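Local atomic coordinates of putative leucoanthocyanidin reductase 1 (PDB entry 3I6I), a protein that probably reduces leucoanthocyanidins to flavan-3-ols in flavonoid biosynthesis, using NADPH bound to a Rossmann fold. Residues G93-K107 / E139-I152. Numbering follows the deposited sequence.
Sequences GESILDQIALVKAMK and EKRRVRQLVEESGI. With NDP (NADPH dihydro-nicotinamide-adenine-dinucleotide phosphate), chain B.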
loop_
_atom_site.group_PDB
_atom_site.type_symbol
_atom_site.label_atom_id
_atom_site.label_comp_id
_atom_site.label_asym_id
_atom_site.label_seq_id
_atom_site.Cartn_x
_atom_site.Cartn_y
_atom_site.Cartn_z
ATOM N N GLY A 93 -4.426 8.860 -0.304
ATOM C CA GLY A 93 -4.753 9.248 -1.670
ATOM C C GLY A 93 -5.030 10.713 -1.915
ATOM O O GLY A 93 -4.677 11.242 -2.968
ATOM N N GLU A 94 -5.654 11.370 -0.947
ATOM C CA GLU A 94 -5.903 12.802 -0.993
ATOM C C GLU A 94 -4.627 13.655 -0.898
ATOM O O GLU A 94 -4.652 14.815 -1.267
ATOM C CB GLU A 94 -6.922 13.222 0.106
ATOM C CG GLU A 94 -6.388 13.318 1.572
ATOM C CD GLU A 94 -5.830 11.992 2.141
ATOM O OE1 GLU A 94 -6.491 10.926 2.010
ATOM O OE2 GLU A 94 -4.711 12.013 2.719
ATOM N N SER A 95 -3.519 13.081 -0.421
ATOM C CA SER A 95 -2.290 13.835 -0.146
ATOM C C SER A 95 -1.108 13.473 -1.029
ATOM O O SER A 95 0.030 13.810 -0.703
ATOM C CB SER A 95 -1.885 13.629 1.332
ATOM O OG SER A 95 -2.963 13.920 2.201
ATOM N N ILE A 96 -1.342 12.795 -2.152
ATOM C CA ILE A 96 -0.216 12.338 -2.979
ATOM C C ILE A 96 0.702 13.525 -3.432
ATOM O O ILE A 96 1.928 13.425 -3.362
ATOM C CB ILE A 96 -0.711 11.535 -4.204
ATOM C CG1 ILE A 96 -1.425 10.263 -3.745
ATOM C CG2 ILE A 96 0.473 11.204 -5.131
ATOM C CD1 ILE A 96 -0.612 9.402 -2.769
ATOM N N LEU A 97 0.135 14.620 -3.890
ATOM C CA LEU A 97 0.987 15.760 -4.359
ATOM C C LEU A 97 1.667 16.559 -3.210
ATOM O O LEU A 97 2.594 17.343 -3.449
ATOM C CB LEU A 97 0.209 16.656 -5.272
ATOM C CG LEU A 97 -0.304 16.072 -6.562
ATOM C CD1 LEU A 97 -1.041 17.142 -7.341
ATOM C CD2 LEU A 97 0.806 15.436 -7.347
ATOM N N ASP A 98 1.279 16.294 -1.960
ATOM C CA ASP A 98 2.013 16.816 -0.794
ATOM C C ASP A 98 3.440 16.272 -0.791
ATOM O O ASP A 98 4.336 16.800 -0.120
ATOM C CB ASP A 98 1.342 16.417 0.538
ATOM C CG ASP A 98 0.006 17.141 0.806
ATOM O OD1 ASP A 98 -0.316 18.136 0.124
ATOM O OD2 ASP A 98 -0.706 16.701 1.751
ATOM N N GLN A 99 3.663 15.187 -1.532
ATOM C CA GLN A 99 4.984 14.603 -1.624
ATOM C C GLN A 99 5.963 15.438 -2.470
ATOM O O GLN A 99 7.173 15.220 -2.392
ATOM C CB GLN A 99 4.893 13.189 -2.191
ATOM C CG GLN A 99 4.236 12.221 -1.240
ATOM C CD GLN A 99 4.050 10.859 -1.838
ATOM O OE1 GLN A 99 4.661 9.866 -1.388
ATOM N NE2 GLN A 99 3.245 10.798 -2.891
ATOM N N ILE A 100 5.455 16.376 -3.265
ATOM C CA ILE A 100 6.300 17.169 -4.153
ATOM C C ILE A 100 7.322 17.948 -3.345
ATOM O O ILE A 100 8.537 17.898 -3.647
ATOM C CB ILE A 100 5.490 18.090 -5.058
ATOM C CG1 ILE A 100 4.689 17.274 -6.085
ATOM C CG2 ILE A 100 6.402 19.092 -5.798
ATOM C CD1 ILE A 100 3.883 18.116 -7.000
ATOM N N ALA A 101 6.863 18.649 -2.309
ATOM C CA ALA A 101 7.812 19.393 -1.436
ATOM C C ALA A 101 8.806 18.461 -0.742
ATOM O O ALA A 101 9.978 18.796 -0.589
ATOM C CB ALA A 101 7.068 20.238 -0.394
ATOM N N LEU A 102 8.349 17.284 -0.322
ATOM C CA LEU A 102 9.247 16.301 0.272
ATOM C C LEU A 102 10.353 15.852 -0.677
ATOM O O LEU A 102 11.512 15.720 -0.254
ATOM C CB LEU A 102 8.480 15.060 0.762
ATOM C CG LEU A 102 9.255 13.949 1.451
ATOM C CD1 LEU A 102 10.054 14.411 2.659
ATOM C CD2 LEU A 102 8.282 12.760 1.815
ATOM N N VAL A 103 9.996 15.596 -1.935
ATOM C CA VAL A 103 10.976 15.234 -2.974
ATOM C C VAL A 103 11.964 16.387 -3.175
ATOM O O VAL A 103 13.169 16.174 -3.177
ATOM C CB VAL A 103 10.292 14.805 -4.302
ATOM C CG1 VAL A 103 11.333 14.585 -5.435
ATOM C CG2 VAL A 103 9.425 13.542 -4.099
ATOM N N LYS A 104 11.478 17.627 -3.310
ATOM C CA LYS A 104 12.394 18.774 -3.451
ATOM C C LYS A 104 13.350 18.881 -2.247
ATOM O O LYS A 104 14.544 19.209 -2.392
ATOM C CB LYS A 104 11.597 20.062 -3.667
ATOM C CG LYS A 104 10.834 20.082 -5.000
ATOM C CD LYS A 104 10.472 21.501 -5.444
ATOM C CE LYS A 104 11.686 22.284 -6.002
ATOM N NZ LYS A 104 12.466 21.563 -7.106
ATOM N N ALA A 105 12.840 18.582 -1.052
ATOM C CA ALA A 105 13.627 18.627 0.185
ATOM C C ALA A 105 14.708 17.561 0.184
ATOM O O ALA A 105 15.884 17.846 0.518
ATOM C CB ALA A 105 12.733 18.505 1.416
ATOM N N MET A 106 14.339 16.352 -0.215
ATOM C CA MET A 106 15.321 15.272 -0.328
ATOM C C MET A 106 16.393 15.589 -1.363
ATOM O O MET A 106 17.582 15.303 -1.150
ATOM C CB MET A 106 14.650 13.947 -0.654
ATOM C CG MET A 106 13.872 13.397 0.496
ATOM S SD MET A 106 13.073 11.796 0.206
ATOM C CE MET A 106 11.970 12.178 -1.133
ATOM N N LYS A 107 15.990 16.165 -2.482
ATOM C CA LYS A 107 16.953 16.567 -3.500
ATOM C C LYS A 107 17.916 17.622 -2.965
ATOM O O LYS A 107 19.120 17.547 -3.220
ATOM C CB LYS A 107 16.248 17.104 -4.732
ATOM C CG LYS A 107 17.172 17.399 -5.911
ATOM C CD LYS A 107 16.418 18.109 -7.039
ATOM C CE LYS A 107 17.377 18.502 -8.163
ATOM N NZ LYS A 107 16.731 19.293 -9.256
ATOM N N GLU A 139 -1.351 11.467 -10.392
ATOM C CA GLU A 139 -0.584 12.102 -9.311
ATOM C C GLU A 139 0.604 11.222 -8.884
ATOM O O GLU A 139 1.708 11.735 -8.692
ATOM C CB GLU A 139 -1.488 12.391 -8.142
ATOM C CG GLU A 139 -2.521 13.476 -8.501
ATOM C CD GLU A 139 -3.397 13.903 -7.351
ATOM O OE1 GLU A 139 -3.314 13.313 -6.239
ATOM O OE2 GLU A 139 -4.182 14.850 -7.566
ATOM N N LYS A 140 0.375 9.907 -8.740
ATOM C CA LYS A 140 1.469 8.991 -8.391
ATOM C C LYS A 140 2.559 8.942 -9.470
ATOM O O LYS A 140 3.767 8.913 -9.153
ATOM C CB LYS A 140 0.923 7.616 -8.029
ATOM C CG LYS A 140 0.115 7.599 -6.724
ATOM C CD LYS A 140 -0.250 6.189 -6.277
ATOM C CE LYS A 140 -1.006 6.223 -4.942
ATOM N NZ LYS A 140 -1.006 4.863 -4.297
ATOM N N ARG A 141 2.166 8.984 -10.735
ATOM C CA ARG A 141 3.097 8.977 -11.858
ATOM C C ARG A 141 3.927 10.252 -11.881
ATOM O O ARG A 141 5.116 10.204 -12.188
ATOM C CB ARG A 141 2.350 8.886 -13.182
ATOM C CG ARG A 141 1.726 7.523 -13.438
ATOM C CD ARG A 141 0.877 7.600 -14.643
ATOM N NE ARG A 141 0.087 6.402 -14.852
ATOM C CZ ARG A 141 -0.988 6.333 -15.622
ATOM N NH1 ARG A 141 -1.387 7.373 -16.321
ATOM N NH2 ARG A 141 -1.640 5.199 -15.731
ATOM N N ARG A 142 3.279 11.365 -11.551
ATOM C CA ARG A 142 3.941 12.679 -11.495
ATOM C C ARG A 142 4.986 12.657 -10.372
ATOM O O ARG A 142 6.112 13.129 -10.537
ATOM C CB ARG A 142 2.889 13.783 -11.316
ATOM C CG ARG A 142 3.377 15.188 -11.663
ATOM C CD ARG A 142 3.796 15.914 -10.495
ATOM N NE ARG A 142 4.028 17.346 -10.776
ATOM C CZ ARG A 142 5.198 17.902 -11.127
ATOM N NH1 ARG A 142 6.306 17.166 -11.340
ATOM N NH2 ARG A 142 5.247 19.223 -11.287
ATOM N N VAL A 143 4.663 12.080 -9.237
ATOM C CA VAL A 143 5.629 11.934 -8.170
ATOM C C VAL A 143 6.808 11.037 -8.613
ATOM O O VAL A 143 7.955 11.384 -8.370
ATOM C CB VAL A 143 5.015 11.442 -6.894
ATOM C CG1 VAL A 143 6.065 11.033 -5.867
ATOM C CG2 VAL A 143 4.032 12.519 -6.333
ATOM N N ARG A 144 6.531 9.965 -9.316
ATOM C CA ARG A 144 7.632 9.071 -9.763
ATOM C C ARG A 144 8.551 9.821 -10.738
ATOM O O ARG A 144 9.789 9.696 -10.650
ATOM C CB ARG A 144 7.096 7.854 -10.503
ATOM C CG ARG A 144 6.424 6.773 -9.703
ATOM C CD ARG A 144 6.124 5.588 -10.583
ATOM N NE ARG A 144 5.514 4.495 -9.836
ATOM C CZ ARG A 144 5.440 3.227 -10.279
ATOM N NH1 ARG A 144 5.904 2.869 -11.472
ATOM N NH2 ARG A 144 4.864 2.309 -9.540
ATOM N N GLN A 145 7.939 10.594 -11.650
ATOM C CA GLN A 145 8.695 11.404 -12.650
ATOM C C GLN A 145 9.613 12.362 -11.891
ATOM O O GLN A 145 10.816 12.449 -12.188
ATOM C CB GLN A 145 7.760 12.155 -13.633
ATOM C CG GLN A 145 8.363 13.386 -14.365
ATOM C CD GLN A 145 8.067 14.737 -13.634
ATOM O OE1 GLN A 145 6.912 14.975 -13.228
ATOM N NE2 GLN A 145 9.119 15.583 -13.408
ATOM N N LEU A 146 9.051 13.093 -10.931
ATOM C CA LEU A 146 9.864 14.000 -10.096
ATOM C C LEU A 146 10.998 13.301 -9.330
ATOM O O LEU A 146 12.158 13.777 -9.324
ATOM C CB LEU A 146 8.987 14.818 -9.139
ATOM C CG LEU A 146 9.701 15.959 -8.426
ATOM C CD1 LEU A 146 10.258 16.962 -9.424
ATOM C CD2 LEU A 146 8.744 16.628 -7.438
ATOM N N VAL A 147 10.701 12.179 -8.708
ATOM C CA VAL A 147 11.722 11.406 -7.987
ATOM C C VAL A 147 12.870 11.026 -8.912
ATOM O O VAL A 147 14.062 11.204 -8.596
ATOM C CB VAL A 147 11.098 10.173 -7.373
ATOM C CG1 VAL A 147 12.180 9.155 -6.886
ATOM C CG2 VAL A 147 10.123 10.562 -6.219
ATOM N N GLU A 148 12.518 10.484 -10.071
ATOM C CA GLU A 148 13.572 9.982 -10.998
ATOM C C GLU A 148 14.396 11.126 -11.586
ATOM O O GLU A 148 15.640 11.045 -11.707
ATOM C CB GLU A 148 12.957 9.105 -12.072
ATOM C CG GLU A 148 12.319 7.865 -11.416
ATOM C CD GLU A 148 11.695 6.852 -12.370
ATOM O OE1 GLU A 148 12.300 6.611 -13.417
ATOM O OE2 GLU A 148 10.598 6.275 -12.056
ATOM N N GLU A 149 13.743 12.214 -11.958
ATOM C CA GLU A 149 14.463 13.321 -12.512
ATOM C C GLU A 149 15.279 14.043 -11.457
ATOM O O GLU A 149 16.262 14.684 -11.787
ATOM C CB GLU A 149 13.529 14.284 -13.255
ATOM C CG GLU A 149 12.899 13.624 -14.498
ATOM C CD GLU A 149 12.015 14.575 -15.358
ATOM O OE1 GLU A 149 11.673 15.706 -14.923
ATOM O OE2 GLU A 149 11.678 14.168 -16.490
ATOM N N SER A 150 14.915 13.904 -10.182
ATOM C CA SER A 150 15.681 14.482 -9.098
ATOM C C SER A 150 16.900 13.648 -8.690
ATOM O O SER A 150 17.681 14.046 -7.827
ATOM C CB SER A 150 14.752 14.745 -7.899
ATOM O OG SER A 150 13.768 15.719 -8.306
ATOM N N GLY A 151 17.031 12.460 -9.288
ATOM C CA GLY A 151 18.127 11.551 -8.963
ATOM C C GLY A 151 18.066 10.916 -7.576
ATOM O O GLY A 151 19.073 10.496 -7.035
ATOM N N ILE A 152 16.881 10.824 -6.990
ATOM C CA ILE A 152 16.699 10.213 -5.679
ATOM C C ILE A 152 16.611 8.690 -5.847
ATOM O O ILE A 152 15.772 8.230 -6.611
ATOM C CB ILE A 152 15.374 10.695 -5.032
ATOM C CG1 ILE A 152 15.352 12.221 -4.872
ATOM C CG2 ILE A 152 15.154 10.001 -3.700
ATOM C CD1 ILE A 152 16.507 12.776 -4.089
HETATM P PA NDP B . -4.320 6.989 5.470
HETATM O O1A NDP B . -5.287 8.101 5.146
HETATM O O2A NDP B . -4.870 5.732 6.371
HETATM O O5B NDP B . -2.975 7.463 6.216
HETATM C C5B NDP B . -2.274 8.571 5.744
HETATM C C4B NDP B . -1.207 8.978 6.687
HETATM O O4B NDP B . -0.575 10.111 5.975
HETATM C C3B NDP B . -1.772 9.548 8.013
HETATM O O3B NDP B . -0.897 9.255 9.136
HETATM C C2B NDP B . -1.803 11.053 7.757
HETATM O O2B NDP B . -1.680 11.759 8.992
HETATM C C1B NDP B . -0.507 11.207 6.964
HETATM N N9A NDP B . -0.360 12.449 6.204
HETATM C C8A NDP B . -1.173 12.863 5.232
HETATM N N7A NDP B . -0.711 14.016 4.744
HETATM C C5A NDP B . 0.412 14.329 5.397
HETATM C C6A NDP B . 1.307 15.398 5.320
HETATM N N6A NDP B . 1.124 16.375 4.429
HETATM N N1A NDP B . 2.366 15.421 6.153
HETATM C C2A NDP B . 2.563 14.433 7.024
HETATM N N3A NDP B . 1.737 13.383 7.119
HETATM C C4A NDP B . 0.647 13.326 6.321
HETATM O O3 NDP B . -3.807 6.377 4.083
HETATM P PN NDP B . -3.801 4.830 3.550
HETATM O O1N NDP B . -3.110 3.812 4.376
HETATM O O2N NDP B . -5.301 4.577 3.146
HETATM O O5D NDP B . -3.058 5.096 2.107
HETATM C C5D NDP B . -1.625 5.072 2.023
HETATM C C4D NDP B . -1.225 4.646 0.639
HETATM O O4D NDP B . -1.610 3.244 0.584
HETATM C C3D NDP B . -1.939 5.348 -0.490
HETATM O O3D NDP B . -1.041 5.459 -1.590
HETATM C C2D NDP B . -3.030 4.358 -0.854
HETATM O O2D NDP B . -3.277 4.479 -2.241
HETATM C C1D NDP B . -2.370 3.006 -0.593
HETATM N N1N NDP B . -3.288 1.911 -0.114
HETATM C C2N NDP B . -3.195 0.592 -0.620
HETATM C C3N NDP B . -4.211 -0.255 -0.473
HETATM C C7N NDP B . -4.085 -1.697 -1.002
HETATM O O7N NDP B . -3.035 -2.092 -1.521
HETATM N N7N NDP B . -5.121 -2.492 -0.792
HETATM C C4N NDP B . -5.492 0.215 0.234
HETATM C C5N NDP B . -5.204 1.379 1.175
HETATM C C6N NDP B . -4.116 2.122 1.020
HETATM P P2B NDP B . -2.994 12.655 9.529
HETATM O O1X NDP B . -4.099 11.737 9.910
HETATM O O2X NDP B . -2.371 13.546 10.690
HETATM O O3X NDP B . -3.393 13.610 8.332
HETATM O O HOH W 1 -4.788 11.313 -5.791
HETATM O O HOH W 2 -2.812 15.223 -3.940
#
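Val103 and Leu146 meet where two neighbouring helices of the Rossmann fold run side by side. The axes of helix segments 99-107 and 139-149 lie 10.0 Å apart, 8° from parallel. Both helices pack on Phe115 of strand 114-116. Val103 uses both methyls: CG1 lies 3.7 Å from Leu146 CG, while CG2 lies equally close to Val147 CG2. Leu146 CD2 also reaches Ile100 CG2, and the two side chains cross at about a right angle. With CG1 anti to the carbonyl carbon (chi1 -68°) and CD1 extended beyond it, Ile100 brings CD1 obliquely to the Arg142 guanidinium.

Toward the cofactor end of the pair, the Glu139 chain is extended and crosses Leu97, whose CG sits 3.9 Å from Glu139 CD. Water joins its carboxylate to the backbone of Gly93 and Leu97: one water donates to Glu139 OE1 and Gly93 O, and another donates to Glu139 OE1 while accepting from Leu97 N. If an alanine replaced this glutamate, both waters would probably lose their carboxylate acceptor and the Leu97 methyls would have less to lie against.

Ile96 CD1 packs on Lys140 CE, 3.9 Å away. The extended lysine bonds through NZ to both nicotinamide-ribose hydroxyls, at 2.8 Å to O3D and 3.1 Å to O2D. Gln99 NE2 donates to Ile96 O at 3.0 Å, in its own amide plane and onto a carbonyl lone pair, while its OE1 accepts from Ser89 and Ser118. Its NE2 also touches Val143 CG2.

At the far end, Lys107 CD lies against Ser150. Ser150 OG donates back to Leu146 O at 2.7 Å, and Ser150 N donates to the same oxygen from the opposite face of the carbonyl plane.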